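Local coordinates for protein mannan endo-1,4-beta-mannosidase (Bacillus subtilis, PDB 3CBW) that hydrolyses internal beta-1,4-mannosidic linkages of mannan, galactomannan and glucomannan, and so takes part in the degradation of glucomannan, at residues H32-T37 with K300-L305; F54-A59 with M100-N105; A150-I155 with K205-Y210; W184-Y189 with N194-L199. The protein carries 3 engineered substitutions. All blocks are in the same frame, centred on the assembly; numbering follows the deposited sequence.

Interaction 1 (H32-T37 with K300-L305)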
loop_
_atom_site.group_PDB
_atom_site.type_symbol
_atom_site.label_atom_id
_atom_site.label_comp_id
_atom_site.label_asym_id
_atom_site.label_seq_id
_atom_site.Cartn_x
_atom_site.Cartn_y
_atom_site.Cartn_z
ATOM N N HIS A 32 7.463 13.702 -8.625
ATOM C CA HIS A 32 7.380 14.679 -9.713
ATOM C C HIS A 32 6.422 14.309 -10.845
ATOM O O HIS A 32 6.231 15.105 -11.777
ATOM C CB HIS A 32 8.768 14.958 -10.289
ATOM C CG HIS A 32 9.616 15.833 -9.425
ATOM N ND1 HIS A 32 10.317 15.357 -8.340
ATOM C CD2 HIS A 32 9.895 17.156 -9.505
ATOM C CE1 HIS A 32 10.984 16.352 -7.781
ATOM N NE2 HIS A 32 10.745 17.454 -8.472
ATOM N N LEU A 33 5.802 13.131 -10.786
ATOM C CA LEU A 33 4.918 12.707 -11.872
ATOM C C LEU A 33 3.798 13.704 -12.216
ATOM O O LEU A 33 3.523 13.896 -13.401
ATOM C CB LEU A 33 4.336 11.316 -11.599
ATOM C CG LEU A 33 5.354 10.171 -11.705
ATOM C CD1 LEU A 33 4.760 8.891 -11.159
ATOM C CD2 LEU A 33 5.844 9.965 -13.154
ATOM N N PRO A 34 3.139 14.326 -11.212
ATOM C CA PRO A 34 2.034 15.233 -11.586
ATOM C C PRO A 34 2.442 16.487 -12.364
ATOM O O PRO A 34 1.570 17.209 -12.847
ATOM C CB PRO A 34 1.430 15.616 -10.229
ATOM C CG PRO A 34 1.825 14.481 -9.309
ATOM C CD PRO A 34 3.233 14.196 -9.746
ATOM N N ASN A 35 3.740 16.746 -12.496
ATOM C CA ASN A 35 4.212 17.856 -13.333
ATOM C C ASN A 35 4.225 17.529 -14.823
ATOM O O ASN A 35 4.388 18.423 -15.653
ATOM C CB ASN A 35 5.602 18.299 -12.891
ATOM C CG ASN A 35 5.633 18.785 -11.457
ATOM O OD1 ASN A 35 4.640 19.290 -10.932
ATOM N ND2 ASN A 35 6.779 18.638 -10.813
ATOM N N ARG A 36 4.061 16.255 -15.163
ATOM C CA ARG A 36 4.048 15.822 -16.556
ATOM C C ARG A 36 2.713 16.133 -17.205
ATOM O O ARG A 36 1.730 16.411 -16.513
ATOM C CB ARG A 36 4.302 14.317 -16.652
ATOM C CG ARG A 36 5.669 13.873 -16.185
ATOM C CD ARG A 36 5.726 12.366 -16.206
ATOM N NE ARG A 36 7.103 11.893 -16.112
ATOM C CZ ARG A 36 7.491 10.674 -16.468
ATOM N NH1 ARG A 36 6.600 9.786 -16.903
ATOM N NH2 ARG A 36 8.773 10.336 -16.373
ATOM N N THR A 37 2.686 16.039 -18.531
ATOM C CA THR A 37 1.450 16.206 -19.293
ATOM C C THR A 37 0.812 14.867 -19.663
ATOM O O THR A 37 -0.351 14.822 -20.073
ATOM C CB THR A 37 1.689 17.023 -20.581
ATOM O OG1 THR A 37 2.701 16.388 -21.371
ATOM C CG2 THR A 37 2.122 18.430 -20.240
ATOM N N LYS A 300 -3.310 15.154 -8.688
ATOM C CA LYS A 300 -2.034 14.864 -8.014
ATOM C C LYS A 300 -1.796 13.367 -7.774
ATOM O O LYS A 300 -0.727 12.979 -7.307
ATOM C CB LYS A 300 -1.922 15.634 -6.699
ATOM C CG LYS A 300 -1.808 17.140 -6.872
ATOM C CD LYS A 300 -1.689 17.801 -5.517
ATOM C CE LYS A 300 -1.354 19.271 -5.647
ATOM N NZ LYS A 300 -1.140 19.847 -4.291
ATOM N N THR A 301 -2.780 12.533 -8.097
ATOM C CA THR A 301 -2.624 11.081 -7.981
ATOM C C THR A 301 -1.397 10.596 -8.751
ATOM O O THR A 301 -1.249 10.869 -9.950
ATOM C CB THR A 301 -3.855 10.361 -8.548
ATOM O OG1 THR A 301 -5.014 10.763 -7.817
ATOM C CG2 THR A 301 -3.704 8.857 -8.429
ATOM N N ILE A 302 -0.519 9.867 -8.069
ATOM C CA ILE A 302 0.670 9.310 -8.719
ATOM C C ILE A 302 0.561 7.829 -9.080
ATOM O O ILE A 302 1.335 7.351 -9.893
ATOM C CB ILE A 302 1.967 9.564 -7.908
ATOM C CG1 ILE A 302 1.945 8.853 -6.553
ATOM C CG2 ILE A 302 2.219 11.078 -7.780
ATOM C CD1 ILE A 302 3.328 8.741 -5.917
ATOM N N TYR A 303 -0.376 7.103 -8.467
ATOM C CA TYR A 303 -0.614 5.712 -8.826
ATOM C C TYR A 303 -1.969 5.265 -8.338
ATOM O O TYR A 303 -2.566 5.894 -7.465
ATOM C CB TYR A 303 0.496 4.778 -8.319
ATOM C CG TYR A 303 0.513 4.311 -6.872
ATOM C CD1 TYR A 303 -0.318 3.277 -6.436
ATOM C CD2 TYR A 303 1.474 4.784 -5.986
ATOM C CE1 TYR A 303 -0.238 2.787 -5.121
ATOM C CE2 TYR A 303 1.566 4.295 -4.683
ATOM C CZ TYR A 303 0.715 3.300 -4.266
ATOM O OH TYR A 303 0.828 2.808 -2.982
ATOM N N PHE A 304 -2.462 4.182 -8.935
ATOM C CA PHE A 304 -3.589 3.440 -8.367
ATOM C C PHE A 304 -3.217 1.970 -8.268
ATOM O O PHE A 304 -2.385 1.483 -9.046
ATOM C CB PHE A 304 -4.870 3.619 -9.195
ATOM C CG PHE A 304 -4.809 3.013 -10.576
ATOM C CD1 PHE A 304 -5.106 1.667 -10.776
ATOM C CD2 PHE A 304 -4.464 3.792 -11.669
ATOM C CE1 PHE A 304 -5.046 1.110 -12.048
ATOM C CE2 PHE A 304 -4.401 3.249 -12.946
ATOM C CZ PHE A 304 -4.698 1.909 -13.136
ATOM N N LEU A 305 -3.832 1.270 -7.313
ATOM C CA LEU A 305 -3.627 -0.169 -7.171
ATOM C C LEU A 305 -4.990 -0.824 -7.088
ATOM O O LEU A 305 -5.655 -0.759 -6.052
ATOM C CB LEU A 305 -2.789 -0.508 -5.924
ATOM C CG LEU A 305 -2.452 -1.996 -5.750
ATOM C CD1 LEU A 305 -1.065 -2.275 -6.242
ATOM C CD2 LEU A 305 -2.602 -2.475 -4.299
#
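Pro34 and Ile302 meet as two aliphatic groups set obliquely to each other. The pyrrolidine ring turns its CG and CD to the methyl CG2 of Ile302. Pro34 CG and Ile302 CG2 are 3.8 Å apart, and CD of the proline is equally near. The Ile302 torsion explains which branch is used. CG1 stands between the backbone N and the carbonyl carbon (chi1 64°), and this turns CG2 to the proline ring. Pro34 CG also lies 3.6 Å from Lys300 O, a plain van der Waals contact with the backbone. The lysine side chain itself leads away from the proline.

The contact belongs to the beta/alpha barrel of family GH26. The short 3-10 turn 33-35 follows helix 21-32 and packs on residues 300-302, where the chain enters strand 301-306. That strand is paired in parallel with strands 41-49 and 271-278.

Leu33 approaches Ile302 beside the proline. Leu33 CD1 lies 4.0 Å from Ile302 O and 4.3 Å from Ile302 CB. The leucine also touches Leu42 on strand 41-49. Its other methyl, CD2, sits over one face of the Arg36 guanidinium, toward the rim. Arg36 NH2 is hydrogen-bonded to Pro342 O, and NH1 to Asn39 O.

Interaction 2 (F54-A59 with M100-N105)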
loop_
_atom_site.group_PDB
_atom_site.type_symbol
_atom_site.label_atom_id
_atom_site.label_comp_id
_atom_site.label_asym_id
_atom_site.label_seq_id
_atom_site.Cartn_x
_atom_site.Cartn_y
_atom_site.Cartn_z
ATOM N N PHE A 54 -1.325 -15.397 -4.124
ATOM C CA PHE A 54 -0.385 -14.619 -4.922
ATOM C C PHE A 54 0.076 -15.408 -6.143
ATOM O O PHE A 54 0.453 -16.575 -6.029
ATOM C CB PHE A 54 0.855 -14.185 -4.152
ATOM C CG PHE A 54 1.778 -13.356 -4.992
ATOM C CD1 PHE A 54 1.561 -11.992 -5.129
ATOM C CD2 PHE A 54 2.810 -13.947 -5.725
ATOM C CE1 PHE A 54 2.382 -11.226 -5.945
ATOM C CE2 PHE A 54 3.635 -13.183 -6.543
ATOM C CZ PHE A 54 3.421 -11.828 -6.648
ATOM N N SER A 55 0.073 -14.757 -7.298
ATOM C CA SER A 55 0.658 -15.342 -8.492
ATOM C C SER A 55 0.797 -14.239 -9.519
ATOM O O SER A 55 0.403 -13.099 -9.275
ATOM C CB SER A 55 -0.241 -16.445 -9.034
ATOM O OG SER A 55 -1.415 -15.880 -9.564
ATOM N N MET A 56 1.330 -14.582 -10.682
ATOM C CA MET A 56 1.411 -13.628 -11.776
ATOM C C MET A 56 0.144 -13.596 -12.615
ATOM O O MET A 56 0.071 -12.835 -13.573
ATOM C CB MET A 56 2.636 -13.925 -12.641
ATOM C CG MET A 56 3.957 -13.809 -11.863
ATOM S SD MET A 56 4.164 -12.271 -10.869
ATOM C CE MET A 56 4.049 -11.066 -12.166
ATOM N N ALA A 57 -0.865 -14.385 -12.226
ATOM C CA ALA A 57 -2.094 -14.491 -13.012
ATOM C C ALA A 57 -2.794 -13.150 -13.207
ATOM O O ALA A 57 -3.259 -12.836 -14.298
ATOM C CB ALA A 57 -3.066 -15.513 -12.396
ATOM N N GLU A 58 -2.872 -12.356 -12.140
ATOM C CA GLU A 58 -3.502 -11.042 -12.236
ATOM C C GLU A 58 -2.794 -10.130 -13.254
ATOM O O GLU A 58 -3.449 -9.550 -14.108
ATOM C CB GLU A 58 -3.614 -10.387 -10.846
ATOM C CG GLU A 58 -4.232 -8.983 -10.843
ATOM C CD GLU A 58 -5.685 -8.943 -11.319
ATOM O OE1 GLU A 58 -6.367 -9.998 -11.348
ATOM O OE2 GLU A 58 -6.165 -7.837 -11.648
ATOM N N ALA A 59 -1.469 -10.035 -13.182
ATOM C CA ALA A 59 -0.712 -9.265 -14.173
ATOM C C ALA A 59 -0.927 -9.807 -15.583
ATOM O O ALA A 59 -1.112 -9.044 -16.523
ATOM C CB ALA A 59 0.768 -9.261 -13.833
ATOM N N MET A 100 10.881 -9.084 -6.923
ATOM C CA MET A 100 12.199 -8.689 -7.414
ATOM C C MET A 100 12.253 -8.716 -8.937
ATOM O O MET A 100 12.770 -7.793 -9.567
ATOM C CB MET A 100 13.275 -9.598 -6.821
ATOM C CG MET A 100 13.364 -9.534 -5.293
ATOM S SD MET A 100 14.619 -10.591 -4.504
ATOM C CE MET A 100 15.081 -11.567 -5.949
ATOM N N SER A 101 11.670 -9.750 -9.528
ATOM C CA SER A 101 11.624 -9.862 -10.977
ATOM C C SER A 101 10.793 -8.749 -11.589
ATOM O O SER A 101 11.110 -8.255 -12.677
ATOM C CB SER A 101 11.054 -11.214 -11.390
ATOM O OG SER A 101 11.878 -12.273 -10.941
ATOM N N TYR A 102 9.736 -8.343 -10.884
ATOM C CA TYR A 102 8.883 -7.273 -11.391
ATOM C C TYR A 102 9.666 -5.976 -11.512
ATOM O O TYR A 102 9.558 -5.275 -12.532
ATOM C CB TYR A 102 7.626 -7.075 -10.525
ATOM C CG TYR A 102 6.409 -6.730 -11.353
ATOM C CD1 TYR A 102 5.973 -5.416 -11.489
ATOM C CD2 TYR A 102 5.706 -7.726 -12.025
ATOM C CE1 TYR A 102 4.872 -5.105 -12.273
ATOM C CE2 TYR A 102 4.596 -7.428 -12.803
ATOM C CZ TYR A 102 4.181 -6.115 -12.919
ATOM O OH TYR A 102 3.092 -5.842 -13.712
ATOM N N TRP A 103 10.471 -5.669 -10.493
ATOM C CA TRP A 103 11.377 -4.519 -10.538
ATOM C C TRP A 103 12.394 -4.633 -11.673
ATOM O O TRP A 103 12.587 -3.684 -12.453
ATOM C CB TRP A 103 12.098 -4.343 -9.203
ATOM C CG TRP A 103 13.229 -3.361 -9.271
ATOM C CD1 TRP A 103 14.564 -3.651 -9.312
ATOM C CD2 TRP A 103 13.122 -1.940 -9.358
ATOM N NE1 TRP A 103 15.295 -2.492 -9.401
ATOM C CE2 TRP A 103 14.434 -1.429 -9.429
ATOM C CE3 TRP A 103 12.045 -1.044 -9.364
ATOM C CZ2 TRP A 103 14.695 -0.070 -9.528
ATOM C CZ3 TRP A 103 12.314 0.309 -9.457
ATOM C CH2 TRP A 103 13.631 0.782 -9.530
ATOM N N LYS A 104 13.053 -5.787 -11.769
ATOM C CA LYS A 104 14.021 -6.036 -12.845
ATOM C C LYS A 104 13.415 -5.770 -14.219
ATOM O O LYS A 104 14.075 -5.229 -15.106
ATOM C CB LYS A 104 14.517 -7.485 -12.757
ATOM C CG LYS A 104 15.440 -7.943 -13.879
ATOM C CD LYS A 104 16.828 -7.337 -13.770
ATOM C CE LYS A 104 17.812 -8.020 -14.715
ATOM N NZ LYS A 104 18.209 -9.373 -14.220
ATOM N N ASN A 105 12.145 -6.130 -14.378
ATOM C CA ASN A 105 11.449 -6.040 -15.651
ATOM C C ASN A 105 10.586 -4.797 -15.840
ATOM O O ASN A 105 9.725 -4.753 -16.724
ATOM C CB ASN A 105 10.666 -7.316 -15.912
ATOM C CG ASN A 105 11.573 -8.484 -16.181
ATOM O OD1 ASN A 105 12.377 -8.460 -17.113
ATOM N ND2 ASN A 105 11.464 -9.513 -15.366
#
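Met56 and Tyr102 are the closest backbone positions of the two segments, yet their CA atoms are 9.8 Å apart. Side chains alone bridge this distance. Residues 54-59 run from a loop into helix 57-66. Ser55 OG accepts a capping bond from Ala57 N at 3.1 Å. Residues 100-104 end helix 96-104, and Asn105 is the first residue to leave helical geometry.

The Tyr102 ring reaches across to the other segment. Met56 brings its terminal methyl to the ring edge, near the ring plane. Met56 CE lies 3.7 Å from Tyr102 CD2 and equally near CE2. The methionine chain is bent at chi2 (-49°) and chi3 (-60°), which folds the methyl over to that edge. Ala59 CB approaches the phenol end obliquely, 4.1 Å from Tyr102 OH.

The hydroxyl has a polar partner elsewhere, in a hydrogen bond with Pro70 O. Beyond the two segments, Tyr102 meets the ring of Tyr73 at a small angle and makes a cation-pi contact with Lys331. The contact joins the start of helix 57-66 and the residues leading into it to the end of helix 96-104. These helices precede the neighbouring parallel strands 72-79 and 108-114, as expected in the beta/alpha barrel of family GH26.

Interaction 3 (A150-I155 with K205-Y210)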
loop_
_atom_site.group_PDB
_atom_site.type_symbol
_atom_site.label_atom_id
_atom_site.label_comp_id
_atom_site.label_asym_id
_atom_site.label_seq_id
_atom_site.Cartn_x
_atom_site.Cartn_y
_atom_site.Cartn_z
ATOM N N ALA A 150 7.520 -10.925 16.926
ATOM C CA ALA A 150 7.754 -12.156 16.171
ATOM C C ALA A 150 7.284 -12.026 14.723
ATOM O O ALA A 150 7.958 -12.473 13.786
ATOM C CB ALA A 150 7.085 -13.349 16.845
ATOM N N MET A 151 6.120 -11.413 14.532
ATOM C CA MET A 151 5.639 -11.138 13.173
ATOM C C MET A 151 6.553 -10.154 12.450
ATOM O O MET A 151 6.926 -10.362 11.297
ATOM C CB MET A 151 4.213 -10.581 13.200
ATOM C CG MET A 151 3.117 -11.577 13.654
ATOM S SD MET A 151 1.360 -11.011 13.407
ATOM C CE MET A 151 1.344 -9.540 14.456
ATOM N N LEU A 152 6.901 -9.068 13.126
ATOM C CA LEU A 152 7.733 -8.052 12.496
ATOM C C LEU A 152 9.085 -8.627 12.088
ATOM O O LEU A 152 9.618 -8.272 11.042
ATOM C CB LEU A 152 7.919 -6.844 13.415
ATOM C CG LEU A 152 6.646 -6.088 13.838
ATOM C CD1 LEU A 152 7.009 -4.856 14.648
ATOM C CD2 LEU A 152 5.780 -5.712 12.638
ATOM N N SER A 153 9.650 -9.508 12.913
ATOM C CA SER A 153 10.943 -10.099 12.613
ATOM C C SER A 153 10.888 -10.917 11.337
ATOM O O SER A 153 11.787 -10.836 10.508
ATOM C CB SER A 153 11.413 -10.967 13.775
ATOM O OG SER A 153 12.718 -11.437 13.528
ATOM N N LYS A 154 9.827 -11.704 11.170
ATOM C CA LYS A 154 9.701 -12.530 9.981
ATOM C C LYS A 154 9.453 -11.675 8.733
ATOM O O LYS A 154 9.984 -11.957 7.665
ATOM C CB LYS A 154 8.600 -13.577 10.171
ATOM C CG LYS A 154 8.640 -14.679 9.141
ATOM C CD LYS A 154 7.633 -15.774 9.442
ATOM C CE LYS A 154 7.673 -16.818 8.353
ATOM N NZ LYS A 154 6.586 -17.830 8.545
ATOM N N ILE A 155 8.644 -10.631 8.882
ATOM C CA ILE A 155 8.405 -9.663 7.809
ATOM C C ILE A 155 9.727 -9.022 7.379
ATOM O O ILE A 155 10.041 -8.961 6.183
ATOM C CB ILE A 155 7.374 -8.585 8.245
ATOM C CG1 ILE A 155 5.983 -9.217 8.371
ATOM C CG2 ILE A 155 7.353 -7.424 7.246
ATOM C CD1 ILE A 155 5.045 -8.429 9.259
ATOM N N LYS A 205 4.695 4.084 14.351
ATOM C CA LYS A 205 6.080 4.464 14.624
ATOM C C LYS A 205 6.906 3.285 15.127
ATOM O O LYS A 205 8.082 3.181 14.803
ATOM C CB LYS A 205 6.136 5.618 15.606
ATOM C CG LYS A 205 5.577 6.905 15.061
ATOM C CD LYS A 205 5.698 7.960 16.125
ATOM C CE LYS A 205 4.839 9.149 15.869
ATOM N NZ LYS A 205 4.895 10.020 17.076
ATOM N N LYS A 206 6.291 2.391 15.896
ATOM C CA LYS A 206 6.977 1.188 16.368
ATOM C C LYS A 206 7.400 0.317 15.183
ATOM O O LYS A 206 8.522 -0.197 15.129
ATOM C CB LYS A 206 6.050 0.420 17.299
ATOM C CG LYS A 206 6.599 -0.872 17.853
ATOM C CD LYS A 206 5.630 -1.420 18.895
ATOM C CE LYS A 206 6.135 -2.670 19.534
ATOM N NZ LYS A 206 7.104 -2.394 20.635
ATOM N N ILE A 207 6.507 0.163 14.213
ATOM C CA ILE A 207 6.860 -0.599 13.024
ATOM C C ILE A 207 7.922 0.144 12.201
ATOM O O ILE A 207 8.869 -0.473 11.706
ATOM C CB ILE A 207 5.623 -0.961 12.184
ATOM C CG1 ILE A 207 4.709 -1.896 12.991
ATOM C CG2 ILE A 207 6.043 -1.566 10.836
ATOM C CD1 ILE A 207 3.472 -2.362 12.251
ATOM N N TYR A 208 7.766 1.458 12.048
ATOM C CA TYR A 208 8.770 2.253 11.334
ATOM C C TYR A 208 10.156 2.053 11.970
ATOM O O TYR A 208 11.139 1.805 11.266
ATOM C CB TYR A 208 8.389 3.743 11.292
ATOM C CG TYR A 208 9.453 4.561 10.595
ATOM C CD1 TYR A 208 9.409 4.782 9.218
ATOM C CD2 TYR A 208 10.548 5.072 11.309
ATOM C CE1 TYR A 208 10.407 5.512 8.573
ATOM C CE2 TYR A 208 11.561 5.784 10.666
ATOM C CZ TYR A 208 11.471 6.010 9.300
ATOM O OH TYR A 208 12.464 6.716 8.644
ATOM N N HIS A 209 10.235 2.154 13.295
ATOM C CA HIS A 209 11.522 2.020 13.979
ATOM C C HIS A 209 12.057 0.608 13.935
ATOM O O HIS A 209 13.269 0.422 13.796
ATOM C CB HIS A 209 11.429 2.537 15.412
ATOM C CG HIS A 209 11.250 4.012 15.474
ATOM N ND1 HIS A 209 10.301 4.625 16.265
ATOM C CD2 HIS A 209 11.886 5.002 14.808
ATOM C CE1 HIS A 209 10.371 5.932 16.091
ATOM N NE2 HIS A 209 11.325 6.188 15.213
ATOM N N TYR A 210 11.184 -0.388 14.014
ATOM C CA TYR A 210 11.639 -1.761 13.912
ATOM C C TYR A 210 12.269 -1.991 12.540
ATOM O O TYR A 210 13.370 -2.538 12.425
ATOM C CB TYR A 210 10.475 -2.729 14.126
ATOM C CG TYR A 210 10.916 -4.158 14.313
ATOM C CD1 TYR A 210 11.062 -4.684 15.595
ATOM C CD2 TYR A 210 11.189 -4.988 13.222
ATOM C CE1 TYR A 210 11.467 -5.990 15.799
ATOM C CE2 TYR A 210 11.604 -6.316 13.413
ATOM C CZ TYR A 210 11.741 -6.803 14.717
ATOM O OH TYR A 210 12.138 -8.099 14.969
HETATM O O HOH W 1 14.376 -9.168 14.147
#
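Leu152 packs against Tyr210 and Ile207, starting at its CB. This atom sits over one face of the Tyr210 ring, 3.8 Å from the centroid and 16° off the ring normal, a CH-pi contact. From CB the chain goes on with CG anti to the carbonyl carbon (chi1 -60°), and the two methyls reach toward segment 205-210. Leu152 CD1 touches both partners, 4.0 Å from Tyr210 CG and 4.1 Å from Ile207 CG1. Leu152 CD2 meets Ile207 alone across the contact, 4.0 Å from its CG1. The leucine and isoleucine side chains cross at about a right angle.

The tyrosine continues past Leu152 to Ser153. Tyr210 OH is 3.2 Å from Ser153 CB. A water joins the two hydroxyls, 2.6 Å from Tyr210 OH and 2.9 Å from Ser153 OG.

The two helical segments cross at -43°, with axes 11.1 Å apart. They belong to helices 143-163 and 194-214, which precede the neighbouring parallel strands 169-172 and 220-224. This is helix packing in the outer layer of a beta/alpha barrel.

Interaction 4 (W184-Y189 with N194-L199)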
loop_
_atom_site.group_PDB
_atom_site.type_symbol
_atom_site.label_atom_id
_atom_site.label_comp_id
_atom_site.label_asym_id
_atom_site.label_seq_id
_atom_site.Cartn_x
_atom_site.Cartn_y
_atom_site.Cartn_z
ATOM N N TRP A 184 -6.120 -3.059 14.344
ATOM C CA TRP A 184 -5.304 -1.876 14.615
ATOM C C TRP A 184 -6.050 -0.548 14.437
ATOM O O TRP A 184 -5.496 0.518 14.712
ATOM C CB TRP A 184 -4.046 -1.893 13.745
ATOM C CG TRP A 184 -4.321 -1.936 12.258
ATOM C CD1 TRP A 184 -4.620 -0.870 11.438
ATOM C CD2 TRP A 184 -4.268 -3.094 11.417
ATOM N NE1 TRP A 184 -4.778 -1.312 10.147
ATOM C CE2 TRP A 184 -4.562 -2.668 10.103
ATOM C CE3 TRP A 184 -4.028 -4.459 11.655
ATOM C CZ2 TRP A 184 -4.597 -3.551 9.020
ATOM C CZ3 TRP A 184 -4.085 -5.338 10.586
ATOM C CH2 TRP A 184 -4.368 -4.877 9.280
ATOM N N GLY A 185 -7.294 -0.614 13.962
ATOM C CA GLY A 185 -8.070 0.588 13.629
ATOM C C GLY A 185 -9.025 1.034 14.730
ATOM O O GLY A 185 -8.850 0.709 15.907
ATOM N N LEU A 186 -10.033 1.813 14.350
ATOM C CA LEU A 186 -11.082 2.225 15.272
ATOM C C LEU A 186 -11.959 1.032 15.640
ATOM O O LEU A 186 -11.937 0.002 14.974
ATOM C CB LEU A 186 -11.936 3.329 14.642
ATOM C CG LEU A 186 -11.304 4.710 14.529
ATOM C CD1 LEU A 186 -12.269 5.650 13.813
ATOM C CD2 LEU A 186 -10.946 5.254 15.910
ATOM N N THR A 187 -12.757 1.192 16.689
ATOM C CA THR A 187 -13.551 0.076 17.199
ATOM C C THR A 187 -15.040 0.180 16.873
ATOM O O THR A 187 -15.755 -0.822 16.890
ATOM C CB THR A 187 -13.369 -0.116 18.711
ATOM O OG1 THR A 187 -13.741 1.082 19.397
ATOM C CG2 THR A 187 -11.910 -0.480 19.025
ATOM N N SER A 188 -15.499 1.398 16.609
ATOM C CA SER A 188 -16.871 1.641 16.203
ATOM C C SER A 188 -16.886 2.590 15.017
ATOM O O SER A 188 -16.048 3.490 14.912
ATOM C CB SER A 188 -17.683 2.247 17.350
ATOM O OG SER A 188 -18.050 1.262 18.304
ATOM N N TYR A 189 -17.869 2.379 14.156
ATOM C CA TYR A 189 -18.081 3.127 12.928
ATOM C C TYR A 189 -18.009 4.631 13.142
ATOM O O TYR A 189 -18.857 5.209 13.829
ATOM C CB TYR A 189 -19.460 2.731 12.400
ATOM C CG TYR A 189 -19.921 3.421 11.148
ATOM C CD1 TYR A 189 -19.662 2.866 9.901
ATOM C CD2 TYR A 189 -20.663 4.605 11.206
ATOM C CE1 TYR A 189 -20.102 3.485 8.731
ATOM C CE2 TYR A 189 -21.101 5.240 10.031
ATOM C CZ TYR A 189 -20.816 4.665 8.804
ATOM O OH TYR A 189 -21.234 5.254 7.632
ATOM N N ASN A 194 -9.851 9.354 20.948
ATOM C CA ASN A 194 -8.588 10.072 20.971
ATOM C C ASN A 194 -7.440 9.179 21.406
ATOM O O ASN A 194 -6.340 9.263 20.861
ATOM C CB ASN A 194 -8.691 11.279 21.903
ATOM C CG ASN A 194 -9.531 12.383 21.319
ATOM O OD1 ASN A 194 -9.445 12.673 20.126
ATOM N ND2 ASN A 194 -10.359 13.008 22.152
ATOM N N GLU A 195 -7.704 8.307 22.373
ATOM C CA GLU A 195 -6.685 7.373 22.822
ATOM C C GLU A 195 -6.320 6.377 21.724
ATOM O O GLU A 195 -5.140 6.096 21.521
ATOM C CB GLU A 195 -7.114 6.659 24.110
ATOM C CG GLU A 195 -6.084 5.634 24.632
ATOM C CD GLU A 195 -4.734 6.238 25.025
ATOM O OE1 GLU A 195 -4.618 7.477 25.159
ATOM O OE2 GLU A 195 -3.773 5.453 25.211
ATOM N N ARG A 196 -7.316 5.859 21.005
ATOM C CA ARG A 196 -7.035 4.946 19.889
ATOM C C ARG A 196 -6.182 5.620 18.813
ATOM O O ARG A 196 -5.253 4.999 18.279
ATOM C CB ARG A 196 -8.325 4.372 19.297
ATOM C CG ARG A 196 -8.129 3.423 18.105
ATOM C CD ARG A 196 -7.262 2.211 18.424
ATOM N NE ARG A 196 -7.707 1.484 19.619
ATOM C CZ ARG A 196 -8.299 0.292 19.621
ATOM N NH1 ARG A 196 -8.552 -0.369 18.484
ATOM N NH2 ARG A 196 -8.634 -0.251 20.786
ATOM N N ILE A 197 -6.487 6.873 18.488
ATOM C CA ILE A 197 -5.719 7.624 17.502
ATOM C C ILE A 197 -4.253 7.726 17.956
ATOM O O ILE A 197 -3.332 7.489 17.163
ATOM C CB ILE A 197 -6.363 9.012 17.260
ATOM C CG1 ILE A 197 -7.686 8.850 16.504
ATOM C CG2 ILE A 197 -5.404 9.969 16.538
ATOM C CD1 ILE A 197 -8.607 10.059 16.577
ATOM N N SER A 198 -4.033 8.045 19.235
ATOM C CA SER A 198 -2.677 8.138 19.775
ATOM C C SER A 198 -1.950 6.797 19.714
ATOM O O SER A 198 -0.772 6.717 19.317
ATOM C CB SER A 198 -2.720 8.634 21.217
ATOM O OG SER A 198 -1.410 8.658 21.748
ATOM N N LEU A 199 -2.649 5.739 20.114
ATOM C CA LEU A 199 -2.065 4.405 20.107
ATOM C C LEU A 199 -1.726 3.932 18.690
ATOM O O LEU A 199 -0.695 3.278 18.480
ATOM C CB LEU A 199 -2.987 3.404 20.809
ATOM C CG LEU A 199 -3.229 3.655 22.306
ATOM C CD1 LEU A 199 -4.328 2.717 22.822
ATOM C CD2 LEU A 199 -1.950 3.497 23.134
#
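Arg196 donates from NH1 to Gly185 O in the one hydrogen bond between the segments. From Arg196 NH1 to Gly185 O it is 2.8 Å long, with an N-H...O angle of 148°. The carbonyl points almost straight at the donor, with a C=O...N angle of 173°. It lies at the guanidinium edge, tilted 18° from the plane. The arginine chain bends at chi2 and chi3, which curls the guanidinium back to this carbonyl. Outside the segments, NE is hydrogen-bonded to Asn131 OD1 and NH2 to Ile129 O. All three nitrogens of this buried group are therefore engaged.

In the GH26 barrel, residues 184-189 lie in the loop between strand 169-172 and helix 194-214. The arginine ties this loop to the first turn of the helix. Trp184, in the same loop, is hydrogen-bonded through NE1 to the backbone O of His175, which by similarity helps position the catalytic nucleophile.

The remaining contacts are van der Waals. Thr187 CG2 is 3.4 Å from Arg196 NH1, approaching the guanidinium obliquely. Leu186 CD2 is 4.0 Å from Arg196 CG, where the two side chains run past each other in opposite directions.

The four contacts join different parts of one beta/alpha barrel and do not touch each other. Interactions 2 and 4 are buried, while 1 and 3 are partly buried. Interactions 3 and 4 share helix 194-214, and the centres of the two contacts lie about 20 Å apart; the first packs its second half on another helix, the second fixes its start to a loop. Interaction 1 alone involves a barrel strand. Its chemistry is aliphatic, whereas 2 and 3 each use a tyrosine, met at the ring edge by a methionine methyl in 2 and over a face by a leucine in 3. Only interaction 4 has a direct hydrogen bond between its segments. Interactions 2, 3 and 4 lie within the chain loop closed by interaction 1.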